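Local coordinates for protein aspartate-semialdehyde dehydrogenase 2 (Vibrio cholerae, PDB 2R00) that catalyses the NADPH-dependent reductive dephosphorylation of L-aspartyl-4-phosphate to L-aspartate-semialdehyde, a step toward lysine, methionine and threonine, at residues Gln56-Glu60 against Phe61-Gln65; Ala127-Cys131 against Ser132-Met136; Glu259-Met262 against Asp263-Gln267; Lys141-Tyr144 against Asp145-Ile149. All coordinates share one frame; numbering follows the deposited sequence.

Contact 1 of 4, residues Gln56-Glu60 against Phe61-Gln65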
loop_
_atom_site.group_PDB
_atom_site.type_symbol
_atom_site.label_atom_id
_atom_site.label_comp_id
_atom_site.label_asym_id
_atom_site.label_seq_id
_atom_site.Cartn_x
_atom_site.Cartn_y
_atom_site.Cartn_z
ATOM N N GLN A 56 4.312 10.628 -40.503
ATOM C CA GLN A 56 5.435 10.436 -41.419
ATOM C C GLN A 56 6.610 9.749 -40.730
ATOM O O GLN A 56 6.656 9.644 -39.501
ATOM C CB GLN A 56 5.871 11.759 -42.076
ATOM C CG GLN A 56 6.153 12.894 -41.117
ATOM C CD GLN A 56 6.342 14.227 -41.815
ATOM O OE1 GLN A 56 5.512 15.133 -41.678
ATOM N NE2 GLN A 56 7.438 14.360 -42.570
ATOM N N ASN A 57 7.547 9.269 -41.536
ATOM C CA ASN A 57 8.728 8.586 -41.038
ATOM C C ASN A 57 9.704 9.592 -40.437
ATOM O O ASN A 57 10.070 10.580 -41.076
ATOM C CB ASN A 57 9.365 7.794 -42.184
ATOM C CG ASN A 57 10.509 6.905 -41.734
ATOM O OD1 ASN A 57 10.987 6.986 -40.600
ATOM N ND2 ASN A 57 10.965 6.052 -42.641
ATOM N N VAL A 58 10.099 9.348 -39.193
ATOM C CA VAL A 58 11.068 10.206 -38.498
ATOM C C VAL A 58 12.403 10.319 -39.260
ATOM O O VAL A 58 13.037 11.371 -39.245
ATOM C CB VAL A 58 11.284 9.750 -37.009
ATOM C CG1 VAL A 58 11.898 8.341 -36.921
ATOM C CG2 VAL A 58 12.100 10.770 -36.241
ATOM N N GLU A 59 12.789 9.241 -39.942
ATOM C CA GLU A 59 14.045 9.167 -40.703
ATOM C C GLU A 59 14.123 10.190 -41.837
ATOM O O GLU A 59 15.220 10.589 -42.241
ATOM C CB GLU A 59 14.231 7.762 -41.283
ATOM C CG GLU A 59 14.346 6.630 -40.249
ATOM C CD GLU A 59 15.737 6.505 -39.635
ATOM O OE1 GLU A 59 16.659 7.244 -40.046
ATOM O OE2 GLU A 59 15.907 5.656 -38.731
ATOM N N GLU A 60 12.959 10.592 -42.356
ATOM C CA GLU A 60 12.880 11.568 -43.451
ATOM C C GLU A 60 12.523 12.994 -42.993
ATOM O O GLU A 60 12.539 13.931 -43.798
ATOM C CB GLU A 60 11.889 11.089 -44.528
ATOM C CG GLU A 60 12.161 9.680 -45.086
ATOM C CD GLU A 60 11.107 9.220 -46.103
ATOM O OE1 GLU A 60 9.904 9.543 -45.934
ATOM O OE2 GLU A 60 11.479 8.518 -47.075
ATOM N N PHE A 61 12.231 13.166 -41.704
ATOM C CA PHE A 61 11.705 14.431 -41.198
ATOM C C PHE A 61 12.741 15.552 -41.124
ATOM O O PHE A 61 13.866 15.340 -40.667
ATOM C CB PHE A 61 11.030 14.220 -39.835
ATOM C CG PHE A 61 10.231 15.402 -39.360
ATOM C CD1 PHE A 61 9.098 15.823 -40.054
ATOM C CD2 PHE A 61 10.607 16.097 -38.208
ATOM C CE1 PHE A 61 8.353 16.920 -39.613
ATOM C CE2 PHE A 61 9.869 17.186 -37.756
ATOM C CZ PHE A 61 8.739 17.601 -38.460
ATOM N N ASP A 62 12.341 16.737 -41.584
ATOM C CA ASP A 62 13.119 17.967 -41.447
ATOM C C ASP A 62 12.685 18.670 -40.157
ATOM O O ASP A 62 11.568 19.176 -40.064
ATOM C CB ASP A 62 12.903 18.876 -42.680
ATOM C CG ASP A 62 13.521 20.261 -42.522
ATOM O OD1 ASP A 62 14.409 20.438 -41.665
ATOM O OD2 ASP A 62 13.112 21.185 -43.265
ATOM N N TRP A 63 13.575 18.692 -39.167
ATOM C CA TRP A 63 13.252 19.202 -37.831
ATOM C C TRP A 63 13.188 20.730 -37.779
ATOM O O TRP A 63 12.649 21.293 -36.828
ATOM C CB TRP A 63 14.247 18.666 -36.782
ATOM C CG TRP A 63 14.171 17.168 -36.560
ATOM C CD1 TRP A 63 14.941 16.213 -37.151
ATOM C CD2 TRP A 63 13.282 16.472 -35.669
ATOM N NE1 TRP A 63 14.587 14.962 -36.693
ATOM C CE2 TRP A 63 13.573 15.094 -35.781
ATOM C CE3 TRP A 63 12.273 16.880 -34.783
ATOM C CZ2 TRP A 63 12.887 14.115 -35.039
ATOM C CZ3 TRP A 63 11.586 15.902 -34.047
ATOM C CH2 TRP A 63 11.903 14.539 -34.181
ATOM N N SER A 64 13.732 21.389 -38.806
ATOM C CA SER A 64 13.680 22.854 -38.938
ATOM C C SER A 64 12.259 23.388 -39.014
ATOM O O SER A 64 12.017 24.581 -38.794
ATOM C CB SER A 64 14.460 23.309 -40.172
ATOM O OG SER A 64 15.855 23.175 -39.945
ATOM N N GLN A 65 11.325 22.500 -39.327
ATOM C CA GLN A 65 9.904 22.842 -39.404
ATOM C C GLN A 65 9.249 23.168 -38.058
ATOM O O GLN A 65 8.208 23.823 -38.028
ATOM C CB GLN A 65 9.129 21.708 -40.071
ATOM C CG GLN A 65 9.506 21.474 -41.521
ATOM C CD GLN A 65 8.813 20.274 -42.110
ATOM O OE1 GLN A 65 9.175 19.128 -41.832
ATOM N NE2 GLN A 65 7.810 20.525 -42.941
HETATM O O HOH W 1 15.022 13.327 -39.357
#

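Contact 2 of 4, residues Ala127-Cys131 against Ser132-Met136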
loop_
_atom_site.group_PDB
_atom_site.type_symbol
_atom_site.label_atom_id
_atom_site.label_comp_id
_atom_site.label_asym_id
_atom_site.label_seq_id
_atom_site.Cartn_x
_atom_site.Cartn_y
_atom_site.Cartn_z
ATOM N N ALA A 127 13.061 17.198 -19.504
ATOM C CA ALA A 127 12.634 15.817 -19.239
ATOM C C ALA A 127 11.306 15.813 -18.497
ATOM O O ALA A 127 11.125 16.589 -17.555
ATOM C CB ALA A 127 13.696 15.098 -18.430
ATOM N N ASN A 128 10.384 14.955 -18.942
ATOM C CA ASN A 128 9.082 14.748 -18.302
ATOM C C ASN A 128 9.297 13.638 -17.284
ATOM O O ASN A 128 9.852 12.602 -17.645
ATOM C CB ASN A 128 8.055 14.296 -19.362
ATOM C CG ASN A 128 6.590 14.564 -18.966
ATOM O OD1 ASN A 128 5.722 13.680 -19.083
ATOM N ND2 ASN A 128 6.303 15.785 -18.555
ATOM N N PRO A 129 8.905 13.852 -16.007
ATOM C CA PRO A 129 9.121 12.792 -15.023
ATOM C C PRO A 129 8.154 11.610 -15.146
ATOM O O PRO A 129 7.197 11.647 -15.926
ATOM C CB PRO A 129 8.925 13.501 -13.662
ATOM C CG PRO A 129 8.867 14.966 -13.960
ATOM C CD PRO A 129 8.310 15.041 -15.379
ATOM N N ASN A 130 8.437 10.577 -14.360
ATOM C CA ASN A 130 7.583 9.419 -14.224
ATOM C C ASN A 130 6.241 9.849 -13.632
ATOM O O ASN A 130 6.215 10.684 -12.724
ATOM C CB ASN A 130 8.294 8.425 -13.301
ATOM C CG ASN A 130 7.722 7.035 -13.389
ATOM O OD1 ASN A 130 6.606 6.788 -12.952
ATOM N ND2 ASN A 130 8.491 6.111 -13.960
ATOM N N CYS A 131 5.132 9.295 -14.132
ATOM C CA CYS A 131 3.788 9.648 -13.609
ATOM C C CYS A 131 3.681 9.443 -12.099
ATOM O O CYS A 131 3.050 10.244 -11.420
ATOM C CB CYS A 131 2.647 8.918 -14.340
ATOM S SG CYS A 131 0.939 9.626 -14.047
ATOM N N SER A 132 4.319 8.389 -11.584
ATOM C CA SER A 132 4.424 8.171 -10.141
ATOM C C SER A 132 5.003 9.381 -9.403
ATOM O O SER A 132 4.485 9.786 -8.360
ATOM C CB SER A 132 5.312 6.966 -9.849
ATOM O OG SER A 132 4.571 5.764 -9.873
ATOM N N THR A 133 6.089 9.932 -9.940
ATOM C CA THR A 133 6.770 11.083 -9.344
ATOM C C THR A 133 5.947 12.361 -9.525
ATOM O O THR A 133 5.852 13.171 -8.608
ATOM C CB THR A 133 8.165 11.299 -9.969
ATOM O OG1 THR A 133 8.889 10.065 -9.954
ATOM C CG2 THR A 133 8.942 12.361 -9.196
ATOM N N ILE A 134 5.370 12.539 -10.710
ATOM C CA ILE A 134 4.447 13.653 -10.962
ATOM C C ILE A 134 3.311 13.671 -9.922
ATOM O O ILE A 134 3.127 14.664 -9.214
ATOM C CB ILE A 134 3.862 13.602 -12.391
ATOM C CG1 ILE A 134 4.978 13.732 -13.438
ATOM C CG2 ILE A 134 2.793 14.713 -12.584
ATOM C CD1 ILE A 134 4.528 13.428 -14.873
ATOM N N GLN A 135 2.586 12.561 -9.820
ATOM C CA GLN A 135 1.467 12.401 -8.877
ATOM C C GLN A 135 1.857 12.829 -7.465
ATOM O O GLN A 135 1.178 13.649 -6.840
ATOM C CB GLN A 135 1.075 10.925 -8.789
ATOM C CG GLN A 135 -0.020 10.417 -9.705
ATOM C CD GLN A 135 -0.171 8.897 -9.609
ATOM O OE1 GLN A 135 0.097 8.187 -10.583
ATOM N NE2 GLN A 135 -0.574 8.387 -8.428
ATOM N N MET A 136 2.954 12.254 -6.965
ATOM C CA MET A 136 3.387 12.466 -5.587
ATOM C C MET A 136 3.812 13.913 -5.336
ATOM O O MET A 136 3.469 14.505 -4.305
ATOM C CB MET A 136 4.529 11.496 -5.220
ATOM C CG MET A 136 5.001 11.622 -3.766
ATOM S SD MET A 136 6.295 10.461 -3.280
ATOM C CE MET A 136 7.724 11.085 -4.157
#

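Contact 3 of 4, residues Glu259-Met262 against Asp263-Gln267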
loop_
_atom_site.group_PDB
_atom_site.type_symbol
_atom_site.label_atom_id
_atom_site.label_comp_id
_atom_site.label_asym_id
_atom_site.label_seq_id
_atom_site.Cartn_x
_atom_site.Cartn_y
_atom_site.Cartn_z
ATOM N N GLU A 259 -6.284 18.356 9.036
ATOM C CA GLU A 259 -7.332 19.286 8.611
ATOM C C GLU A 259 -6.752 20.447 7.822
ATOM O O GLU A 259 -7.359 20.902 6.862
ATOM C CB GLU A 259 -8.109 19.820 9.818
ATOM C CG GLU A 259 -8.923 18.777 10.557
ATOM C CD GLU A 259 -10.103 18.248 9.747
ATOM O OE1 GLU A 259 -10.567 18.947 8.810
ATOM O OE2 GLU A 259 -10.571 17.129 10.054
ATOM N N GLN A 260 -5.578 20.920 8.239
ATOM C CA GLN A 260 -4.907 22.019 7.548
ATOM C C GLN A 260 -4.468 21.569 6.155
ATOM O O GLN A 260 -4.807 22.215 5.154
ATOM C CB GLN A 260 -3.726 22.555 8.365
ATOM C CG GLN A 260 -4.132 23.098 9.743
ATOM C CD GLN A 260 -2.947 23.396 10.662
ATOM O OE1 GLN A 260 -2.132 22.513 10.976
ATOM N NE2 GLN A 260 -2.865 24.644 11.122
ATOM N N VAL A 261 -3.761 20.442 6.076
ATOM C CA VAL A 261 -3.334 19.955 4.761
ATOM C C VAL A 261 -4.511 19.614 3.827
ATOM O O VAL A 261 -4.421 19.846 2.622
ATOM C CB VAL A 261 -2.172 18.886 4.815
ATOM C CG1 VAL A 261 -1.759 18.566 6.236
ATOM C CG2 VAL A 261 -2.481 17.632 3.993
ATOM N N MET A 262 -5.632 19.140 4.374
ATOM C CA MET A 262 -6.822 18.925 3.539
ATOM C C MET A 262 -7.352 20.231 2.946
ATOM O O MET A 262 -7.750 20.267 1.779
ATOM C CB MET A 262 -7.930 18.180 4.292
ATOM C CG MET A 262 -7.691 16.682 4.385
ATOM S SD MET A 262 -9.129 15.729 4.900
ATOM C CE MET A 262 -9.131 16.051 6.662
ATOM N N ASP A 263 -7.348 21.295 3.752
ATOM C CA ASP A 263 -7.730 22.631 3.272
ATOM C C ASP A 263 -6.803 23.117 2.155
ATOM O O ASP A 263 -7.275 23.582 1.120
ATOM C CB ASP A 263 -7.743 23.644 4.422
ATOM C CG ASP A 263 -8.953 23.494 5.333
ATOM O OD1 ASP A 263 -9.946 22.832 4.938
ATOM O OD2 ASP A 263 -8.908 24.045 6.456
ATOM N N MET A 264 -5.493 23.002 2.379
ATOM C CA MET A 264 -4.474 23.376 1.391
ATOM C C MET A 264 -4.657 22.660 0.062
ATOM O O MET A 264 -4.628 23.291 -0.993
ATOM C CB MET A 264 -3.079 23.038 1.901
ATOM C CG MET A 264 -2.530 23.938 2.947
ATOM S SD MET A 264 -0.914 23.304 3.417
ATOM C CE MET A 264 -0.855 23.954 5.078
ATOM N N LEU A 265 -4.820 21.338 0.126
ATOM C CA LEU A 265 -4.962 20.503 -1.066
ATOM C C LEU A 265 -6.237 20.822 -1.839
ATOM O O LEU A 265 -6.268 20.748 -3.063
ATOM C CB LEU A 265 -4.920 19.010 -0.697
ATOM C CG LEU A 265 -3.667 18.459 0.010
ATOM C CD1 LEU A 265 -3.730 16.944 0.135
ATOM C CD2 LEU A 265 -2.347 18.878 -0.647
ATOM N N GLU A 266 -7.283 21.185 -1.108
ATOM C CA GLU A 266 -8.564 21.559 -1.697
ATOM C C GLU A 266 -8.443 22.852 -2.503
ATOM O O GLU A 266 -9.172 23.057 -3.471
ATOM C CB GLU A 266 -9.580 21.751 -0.584
ATOM C CG GLU A 266 -10.974 21.274 -0.909
ATOM C CD GLU A 266 -11.785 21.022 0.350
ATOM O OE1 GLU A 266 -12.624 20.095 0.332
ATOM O OE2 GLU A 266 -11.566 21.735 1.362
ATOM N N GLN A 267 -7.520 23.715 -2.087
ATOM C CA GLN A 267 -7.272 25.002 -2.745
ATOM C C GLN A 267 -6.321 24.864 -3.928
ATOM O O GLN A 267 -6.392 25.642 -4.881
ATOM C CB GLN A 267 -6.695 26.009 -1.744
ATOM C CG GLN A 267 -7.696 26.509 -0.709
ATOM C CD GLN A 267 -7.027 27.071 0.541
ATOM O OE1 GLN A 267 -5.851 27.459 0.519
ATOM N NE2 GLN A 267 -7.777 27.112 1.642
#

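Contact 4 of 4, residues Lys141-Tyr144 against Asp145-Ile149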
loop_
_atom_site.group_PDB
_atom_site.type_symbol
_atom_site.label_atom_id
_atom_site.label_comp_id
_atom_site.label_asym_id
_atom_site.label_seq_id
_atom_site.Cartn_x
_atom_site.Cartn_y
_atom_site.Cartn_z
ATOM N N LYS A 141 3.906 19.083 -2.617
ATOM C CA LYS A 141 4.443 20.442 -2.690
ATOM C C LYS A 141 3.829 21.450 -1.696
ATOM O O LYS A 141 4.589 22.164 -1.030
ATOM C CB LYS A 141 4.416 20.976 -4.136
ATOM C CG LYS A 141 5.166 22.303 -4.357
ATOM C CD LYS A 141 6.576 22.288 -3.769
ATOM C CE LYS A 141 7.427 23.433 -4.325
ATOM N NZ LYS A 141 6.668 24.702 -4.473
ATOM N N PRO A 142 2.479 21.515 -1.582
ATOM C CA PRO A 142 1.883 22.403 -0.565
ATOM C C PRO A 142 2.325 22.090 0.869
ATOM O O PRO A 142 2.491 23.006 1.670
ATOM C CB PRO A 142 0.374 22.150 -0.717
ATOM C CG PRO A 142 0.225 21.638 -2.119
ATOM C CD PRO A 142 1.436 20.818 -2.357
ATOM N N ILE A 143 2.491 20.809 1.193
ATOM C CA ILE A 143 3.017 20.408 2.504
ATOM C C ILE A 143 4.489 20.813 2.657
ATOM O O ILE A 143 4.887 21.359 3.688
ATOM C CB ILE A 143 2.843 18.885 2.756
ATOM C CG1 ILE A 143 1.361 18.496 2.620
ATOM C CG2 ILE A 143 3.416 18.504 4.121
ATOM C CD1 ILE A 143 1.091 16.982 2.396
ATOM N N TYR A 144 5.289 20.554 1.625
ATOM C CA TYR A 144 6.691 20.953 1.615
ATOM C C TYR A 144 6.826 22.452 1.905
ATOM O O TYR A 144 7.560 22.856 2.812
ATOM C CB TYR A 144 7.323 20.621 0.262
ATOM C CG TYR A 144 8.805 20.914 0.183
ATOM C CD1 TYR A 144 9.727 20.060 0.771
ATOM C CD2 TYR A 144 9.281 22.037 -0.500
ATOM C CE1 TYR A 144 11.088 20.316 0.700
ATOM C CE2 TYR A 144 10.643 22.302 -0.580
ATOM C CZ TYR A 144 11.542 21.433 0.026
ATOM O OH TYR A 144 12.901 21.671 -0.036
ATOM N N ASP A 145 6.095 23.258 1.143
ATOM C CA ASP A 145 6.083 24.715 1.295
ATOM C C ASP A 145 5.718 25.191 2.715
ATOM O O ASP A 145 6.405 26.051 3.292
ATOM C CB ASP A 145 5.130 25.326 0.258
ATOM C CG ASP A 145 5.672 25.227 -1.164
ATOM O OD1 ASP A 145 6.874 24.909 -1.319
ATOM O OD2 ASP A 145 4.904 25.474 -2.117
ATOM N N ALA A 146 4.660 24.612 3.282
ATOM C CA ALA A 146 4.162 25.025 4.594
ATOM C C ALA A 146 5.108 24.653 5.728
ATOM O O ALA A 146 5.464 25.510 6.544
ATOM C CB ALA A 146 2.772 24.456 4.849
ATOM N N VAL A 147 5.538 23.392 5.775
ATOM C CA VAL A 147 6.261 22.886 6.948
ATOM C C VAL A 147 7.561 22.126 6.669
ATOM O O VAL A 147 8.237 21.682 7.600
ATOM C CB VAL A 147 5.346 22.003 7.844
ATOM C CG1 VAL A 147 4.341 22.864 8.598
ATOM C CG2 VAL A 147 4.635 20.949 7.017
ATOM N N GLY A 148 7.910 21.974 5.395
ATOM C CA GLY A 148 9.143 21.269 5.021
ATOM C C GLY A 148 8.959 19.763 5.072
ATOM O O GLY A 148 8.032 19.267 5.716
ATOM N N ILE A 149 9.828 19.036 4.378
ATOM C CA ILE A 149 9.795 17.577 4.402
ATOM C C ILE A 149 11.188 17.022 4.667
ATOM O O ILE A 149 12.147 17.341 3.959
ATOM C CB ILE A 149 9.216 16.967 3.094
ATOM C CG1 ILE A 149 7.772 17.430 2.865
ATOM C CG2 ILE A 149 9.284 15.425 3.148
ATOM C CD1 ILE A 149 7.196 17.017 1.537
#

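Contact 1 of 4, residues Gln56-Glu60 against Phe61-Gln65
The chain leaves its strand at Asn-57 and folds back through two successive tight turns, the second closed by a hydrogen bond from Phe-61 N to Val-58 O (3.1 Å, N-H...O 158°). The first, from Glu-60 N to Asn-57 O, is reinforced by an Asx turn, since Asn-57 OD1 also accepts from Glu-59 N at 3.0 Å, with the donor standing above the amide plane. Beyond the turns the Phe-61 ring is the centre of the packing. Its CG lies anti to the backbone N (chi1 -169°), which swings the ring across the end of the extended Gln-56 chain at about a right angle. There NE2 of Gln-56 reaches the ring edge near its plane, 3.4 Å from Phe-61 CD1, with amide and ring standing almost perpendicular, 87° apart. The other edge of the same ring meets Trp-63: Phe-61 CD2 sits over the indole, 3.7 Å above its plane. Val-58 CG2 approaches that indole obliquely, 3.6 Å from Trp-63 CZ2. A water completes the polar side, donating to Val-58 O at 2.8 Å and to Phe-61 O at 2.7 Å and accepting only weakly from Trp-63 NE1, so two backbone carbonyls and the indole share one bridging molecule. Asp-62 repeats the Asx turn, its OD1 met by Ser-64 N. Helix 75-87, through Trp-81 and Ala-85, packs on Trp-63, while Phe-61 touches Leu-36 of strand 30-37. Two Asx turns and a buried Phe-Trp pair make up the connection from strand 51-57 toward strand 68-71 in the Rossmann-type nucleotide-binding domain.

Contact 2 of 4, residues Ala127-Cys131 against Ser132-Met136
Asn-130 caps the helix that Cys-131 and Ser-132 begin: its side-chain OD1 accepts from Ser-132 N at 3.1 Å, the donor lying in the amide plane on a lone pair. This N-cap supplies one of the first-turn N-H groups with an acceptor that the helix itself cannot offer. CG turned anti to the backbone N (chi1 -163°) brings the amide back over that turn. The carbonyl of Asn-130 is used twice, nearly straight by Ile-134 N at 2.9 Å and weakly by Thr-133 N, while Cys-131 O takes the next bond of the helix, from Gln-135 N at 2.9 Å. Beyond the two segments, Glu-219 OE1 serves both Asn-130 N and Thr-133 OG1, so a single carboxylate oxygen ties the cap to helix 211-223. Gln-135 OE1 is hydrogen-bonded to ND1 of His-244 of strand 244-252, the probable proton acceptor. Cys-131, which forms the acyl-thioester intermediate, sits four residues before Gln-135, in the first turn of this helix. Ile-134 packs on the entering loop, its CG1 4.0 Å from Pro-129 CB. At the active-site end, Cys-131 SG lies 3.8 Å from Gln-135 OE1.

Contact 3 of 4, residues Glu259-Met262 against Asp263-Gln267
Leu-265 lies beside Val-261 one turn along an alpha-helix, the two side chains pointing the same way with CD1 of Leu-265 4.1 Å from CG2 of Val-261. The leucine also rests on the backbone of that turn: its CG comes within 3.1 Å of Val-261 O, a tight fit. Both belong to the inner face of helix 258-267 in the dimerisation domain, where Val-261 meets Val-297 and Leu-265 meets Val-294, both of strand 292-300. Four consecutive i to i+4 bonds hold the turn, among them Met-264 N to Gln-260 O at 3.0 Å and Leu-265 N to Val-261 O at 2.9 Å. Met-264 leaves along the flank of the helix, its CB 3.5 Å from Val-261 O and its chain extended beyond CG. The solvent side has a different chemistry. Asp-263 has CG beside its backbone N (chi1 -75°), which folds the carboxylate back along the preceding turn and sets CG 3.4 Å from Glu-259 O. Its OD1 and Glu-266 OE2 both form salt bridges with NH2 of Arg-275, so the guanidinium joins acids of successive turns, with Glu-259 a weaker, more distant partner. This probably eases the clustering of three acids on one surface. Across the two segments, Glu-259 OE1 and Asp-263 OD1 remain 5.5 Å apart.

Contact 4 of 4, residues Lys141-Tyr144 against Asp145-Ile149
Lys-141 and Asp-145, one helical turn apart, form a salt bridge in which NZ donates to Asp-145 OD2 at 3.0 Å, meeting the syn lone pair of that oxygen; a second, weak bond runs to Asp-145 OD1. The lysine chain gets there by bending at chi2 and again at chi4, so that CD and CE curl past the carboxylate and the ammonium group reaches both of its oxygens. Backbone bonds form the second group. Asp-145 N donates to Lys-141 O at 2.9 Å, Ala-146 N and Val-147 N continue the i to i+4 pattern, and Gly-148 N gives a more bent bond to Tyr-144 O at 2.8 Å. Gly-148 is the first residue to leave helical backbone angles, with a positive phi (80°) that favours glycine. Apolar contacts make up the third group. Ile-143 CG2 and Val-147 CG2 meet at 4.0 Å on the side that faces Thr-252 of strand 244-252. After the glycine, Ile-149 folds back under the helix, its CD1 3.8 Å from Tyr-144 CB and its CB at the edge of the tyrosine ring, in the ring plane. That ring stacks with Phe-224, and its hydroxyl bonds Asp-226. The chemistry divides by face: an ion pair joins adjacent turns on the outer side, while Ile-143 and Val-147 pack the helix end on strand 244-252 and, just before strand 149-159, the tyrosine ties it to Phe-224 and Asp-226.

Overall arrangement
The four local contacts are spread over both domains. Contact 1 stands apart, its centre about 28 Å from that of contact 2 and about 47 Å from that of contact 3, with the side chain of Asn-57 about 8 Å from that of Ser-41, a predicted NADP(+)-binding residue. Contact 2, centred about 3 Å from the centre of the folded chain, carries the catalytic Cys-131. Contact 4 lies farther along the same helix, 131-147, centre to centre about 18 Å away. Contacts 3 and 4 touch: Met-264 CE packs against Ala-146 CB at 3.7 Å, and Val-261 CG2 against Ile-143 CD1 at 4.0 Å. The helix that starts at the active site thus ends against helix 258-267.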